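Local coordinates for protein putative glutaryl-CoA dehydrogenase (Thermus thermophilus, PDB 2EBA) that binds flavin-adenine dinucleotide and belongs to the acyl-CoA dehydrogenase family of flavoproteins, assembling as four chains, at residues A[9-17]-A[70-78]. Numbering follows the deposited sequence.
Sequences DLLTPEEKE and VSSAAYGLI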
loop_
_atom_site.group_PDB
_atom_site.type_symbol
_atom_site.label_atom_id
_atom_site.label_comp_id
_atom_site.label_asym_id
_atom_site.label_seq_id
_atom_site.Cartn_x
_atom_site.Cartn_y
_atom_site.Cartn_z
ATOM N N ASP A 9 -9.047 15.923 -26.989
ATOM C CA ASP A 9 -9.167 17.292 -27.465
ATOM C C ASP A 9 -7.799 17.798 -27.781
ATOM O O ASP A 9 -7.628 18.736 -28.569
ATOM C CB ASP A 9 -9.785 18.172 -26.406
ATOM C CG ASP A 9 -11.262 17.915 -26.257
ATOM O OD1 ASP A 9 -11.827 17.235 -27.149
ATOM O OD2 ASP A 9 -11.870 18.382 -25.271
ATOM N N LEU A 10 -6.809 17.157 -27.177
ATOM C CA LEU A 10 -5.440 17.567 -27.373
ATOM C C LEU A 10 -4.736 16.809 -28.502
ATOM O O LEU A 10 -3.516 16.936 -28.673
ATOM C CB LEU A 10 -4.649 17.397 -26.081
ATOM C CG LEU A 10 -5.154 18.143 -24.856
ATOM C CD1 LEU A 10 -4.304 17.700 -23.690
ATOM C CD2 LEU A 10 -5.058 19.641 -25.034
ATOM N N LEU A 11 -5.485 16.024 -29.280
ATOM C CA LEU A 11 -4.856 15.279 -30.376
ATOM C C LEU A 11 -5.195 15.899 -31.730
ATOM O O LEU A 11 -6.259 16.519 -31.896
ATOM C CB LEU A 11 -5.311 13.838 -30.373
ATOM C CG LEU A 11 -4.891 13.072 -29.129
ATOM C CD1 LEU A 11 -5.716 11.827 -29.066
ATOM C CD2 LEU A 11 -3.404 12.737 -29.167
ATOM N N THR A 12 -4.296 15.734 -32.697
ATOM C CA THR A 12 -4.555 16.262 -34.023
ATOM C C THR A 12 -5.560 15.323 -34.665
ATOM O O THR A 12 -5.829 14.244 -34.161
ATOM C CB THR A 12 -3.271 16.278 -34.908
ATOM O OG1 THR A 12 -2.817 14.936 -35.125
ATOM C CG2 THR A 12 -2.153 17.068 -34.233
ATOM N N PRO A 13 -6.143 15.732 -35.787
ATOM C CA PRO A 13 -7.113 14.890 -36.485
ATOM C C PRO A 13 -6.437 13.612 -36.996
ATOM O O PRO A 13 -7.038 12.540 -36.977
ATOM C CB PRO A 13 -7.563 15.781 -37.629
ATOM C CG PRO A 13 -7.490 17.133 -37.018
ATOM C CD PRO A 13 -6.176 17.106 -36.305
ATOM N N GLU A 14 -5.191 13.742 -37.455
ATOM C CA GLU A 14 -4.422 12.605 -37.972
ATOM C C GLU A 14 -4.199 11.564 -36.875
ATOM O O GLU A 14 -4.396 10.371 -37.082
ATOM C CB GLU A 14 -3.057 13.074 -38.499
ATOM C CG GLU A 14 -2.237 11.973 -39.199
ATOM C CD GLU A 14 -0.713 12.188 -39.116
ATOM O OE1 GLU A 14 -0.145 12.051 -38.003
ATOM O OE2 GLU A 14 -0.087 12.491 -40.163
ATOM N N GLU A 15 -3.773 12.035 -35.708
ATOM C CA GLU A 15 -3.526 11.157 -34.576
ATOM C C GLU A 15 -4.810 10.459 -34.163
ATOM O O GLU A 15 -4.802 9.273 -33.853
ATOM C CB GLU A 15 -2.965 11.966 -33.405
ATOM C CG GLU A 15 -1.699 12.704 -33.773
ATOM C CD GLU A 15 -1.210 13.640 -32.697
ATOM O OE1 GLU A 15 -2.044 14.294 -32.038
ATOM O OE2 GLU A 15 0.019 13.738 -32.522
ATOM N N LYS A 16 -5.916 11.194 -34.169
ATOM C CA LYS A 16 -7.184 10.610 -33.774
ATOM C C LYS A 16 -7.667 9.562 -34.743
ATOM O O LYS A 16 -8.361 8.614 -34.333
ATOM C CB LYS A 16 -8.240 11.704 -33.560
ATOM C CG LYS A 16 -7.996 12.477 -32.271
ATOM C CD LYS A 16 -9.120 13.420 -31.898
ATOM C CE LYS A 16 -9.184 14.602 -32.830
ATOM N NZ LYS A 16 -9.818 15.726 -32.121
ATOM N N GLU A 17 -7.317 9.667 -36.019
ATOM C CA GLU A 17 -7.786 8.613 -36.885
ATOM C C GLU A 17 -6.824 7.418 -36.889
ATOM O O GLU A 17 -7.249 6.311 -37.299
ATOM C CB GLU A 17 -8.076 9.117 -38.309
ATOM C CG GLU A 17 -9.451 8.641 -38.830
ATOM C CD GLU A 17 -9.380 7.298 -39.570
ATOM O OE1 GLU A 17 -8.324 7.004 -40.181
ATOM O OE2 GLU A 17 -10.379 6.542 -39.570
ATOM N N VAL A 70 4.503 9.650 -39.059
ATOM C CA VAL A 70 3.497 10.282 -38.218
ATOM C C VAL A 70 4.132 10.650 -36.895
ATOM O O VAL A 70 5.309 10.374 -36.681
ATOM C CB VAL A 70 2.286 9.373 -37.979
ATOM C CG1 VAL A 70 1.658 9.012 -39.305
ATOM C CG2 VAL A 70 2.706 8.128 -37.224
ATOM N N SER A 71 3.351 11.269 -36.015
ATOM C CA SER A 71 3.853 11.729 -34.720
ATOM C C SER A 71 4.115 10.653 -33.693
ATOM O O SER A 71 3.725 9.502 -33.855
ATOM C CB SER A 71 2.884 12.734 -34.106
ATOM O OG SER A 71 1.731 12.075 -33.609
ATOM N N SER A 72 4.781 11.055 -32.620
ATOM C CA SER A 72 5.084 10.151 -31.526
ATOM C C SER A 72 3.775 9.806 -30.844
ATOM O O SER A 72 3.564 8.669 -30.440
ATOM C CB SER A 72 6.044 10.805 -30.533
ATOM O OG SER A 72 7.347 10.881 -31.086
ATOM N N ALA A 73 2.890 10.793 -30.729
ATOM C CA ALA A 73 1.596 10.564 -30.108
ATOM C C ALA A 73 0.901 9.431 -30.879
ATOM O O ALA A 73 0.328 8.515 -30.284
ATOM C CB ALA A 73 0.763 11.839 -30.156
ATOM N N ALA A 74 0.978 9.489 -32.204
ATOM C CA ALA A 74 0.360 8.479 -33.058
ATOM C C ALA A 74 0.965 7.104 -32.803
ATOM O O ALA A 74 0.252 6.105 -32.806
ATOM C CB ALA A 74 0.517 8.863 -34.545
ATOM N N TYR A 75 2.278 7.053 -32.597
ATOM C CA TYR A 75 2.957 5.792 -32.315
ATOM C C TYR A 75 2.427 5.312 -30.972
ATOM O O TYR A 75 2.038 4.158 -30.823
ATOM C CB TYR A 75 4.479 6.012 -32.265
ATOM C CG TYR A 75 5.314 4.836 -31.754
ATOM C CD1 TYR A 75 5.045 3.525 -32.156
ATOM C CD2 TYR A 75 6.395 5.050 -30.897
ATOM C CE1 TYR A 75 5.835 2.464 -31.713
ATOM C CE2 TYR A 75 7.186 4.005 -30.451
ATOM C CZ TYR A 75 6.902 2.713 -30.860
ATOM O OH TYR A 75 7.673 1.670 -30.393
ATOM N N GLY A 76 2.394 6.225 -30.003
ATOM C CA GLY A 76 1.895 5.886 -28.686
ATOM C C GLY A 76 0.483 5.360 -28.787
ATOM O O GLY A 76 0.129 4.391 -28.129
ATOM N N LEU A 77 -0.320 5.998 -29.633
ATOM C CA LEU A 77 -1.706 5.606 -29.837
ATOM C C LEU A 77 -1.874 4.238 -30.482
ATOM O O LEU A 77 -2.851 3.562 -30.206
ATOM C CB LEU A 77 -2.451 6.656 -30.670
ATOM C CG LEU A 77 -2.752 7.991 -29.972
ATOM C CD1 LEU A 77 -3.268 9.025 -30.973
ATOM C CD2 LEU A 77 -3.763 7.766 -28.871
ATOM N N ILE A 78 -0.959 3.816 -31.347
ATOM C CA ILE A 78 -1.143 2.503 -31.934
ATOM C C ILE A 78 -0.726 1.468 -30.884
ATOM O O ILE A 78 -1.304 0.387 -30.792
ATOM C CB ILE A 78 -0.332 2.299 -33.253
ATOM C CG1 ILE A 78 1.115 1.978 -32.942
ATOM C CG2 ILE A 78 -0.429 3.515 -34.140
ATOM C CD1 ILE A 78 1.462 0.583 -33.328
#
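Glu15 reaches across to the N-terminal end of helix 72-85, where the N-cap Ser71 donates through OG to Glu15 OE2 (2.6 Å), which accepts through its anti lone pair. Ser71 OG also caps its own helix by accepting from Ala74 N at 3.0 Å; a chi1 of 74° tucks OG between the backbone N and the carbonyl carbon, where it can serve both partners. OE2 also rests close to Ala73 CB and forms a salt bridge with Arg306 of helix 281-309. The other oxygen, Glu15 OE1, turns back to Thr12 N (2.8 Å, N-H...O 173°), which approaches on the anti side from somewhat out of the carboxylate plane. Glu15 N in turn donates to Thr12 OG1, completing a capping box at the start of helix 13-29, and the Glu15 carboxylate, through Ser71, also links two nearly parallel helices (14° between local axes) of the all-helical N-terminal domain of the acyl-CoA dehydrogenase fold. Nearer the Glu15 backbone the packing stays close: Leu77 CD1 lies 3.3 Å from Glu15 O and 3.8 Å from Glu15 CB, and Leu11 CD2 meets that methyl tip to tip at 4.1 Å. The solvent side is looser. There the exposed Glu14 merely lays OE1 3.6 Å from Val70 CB.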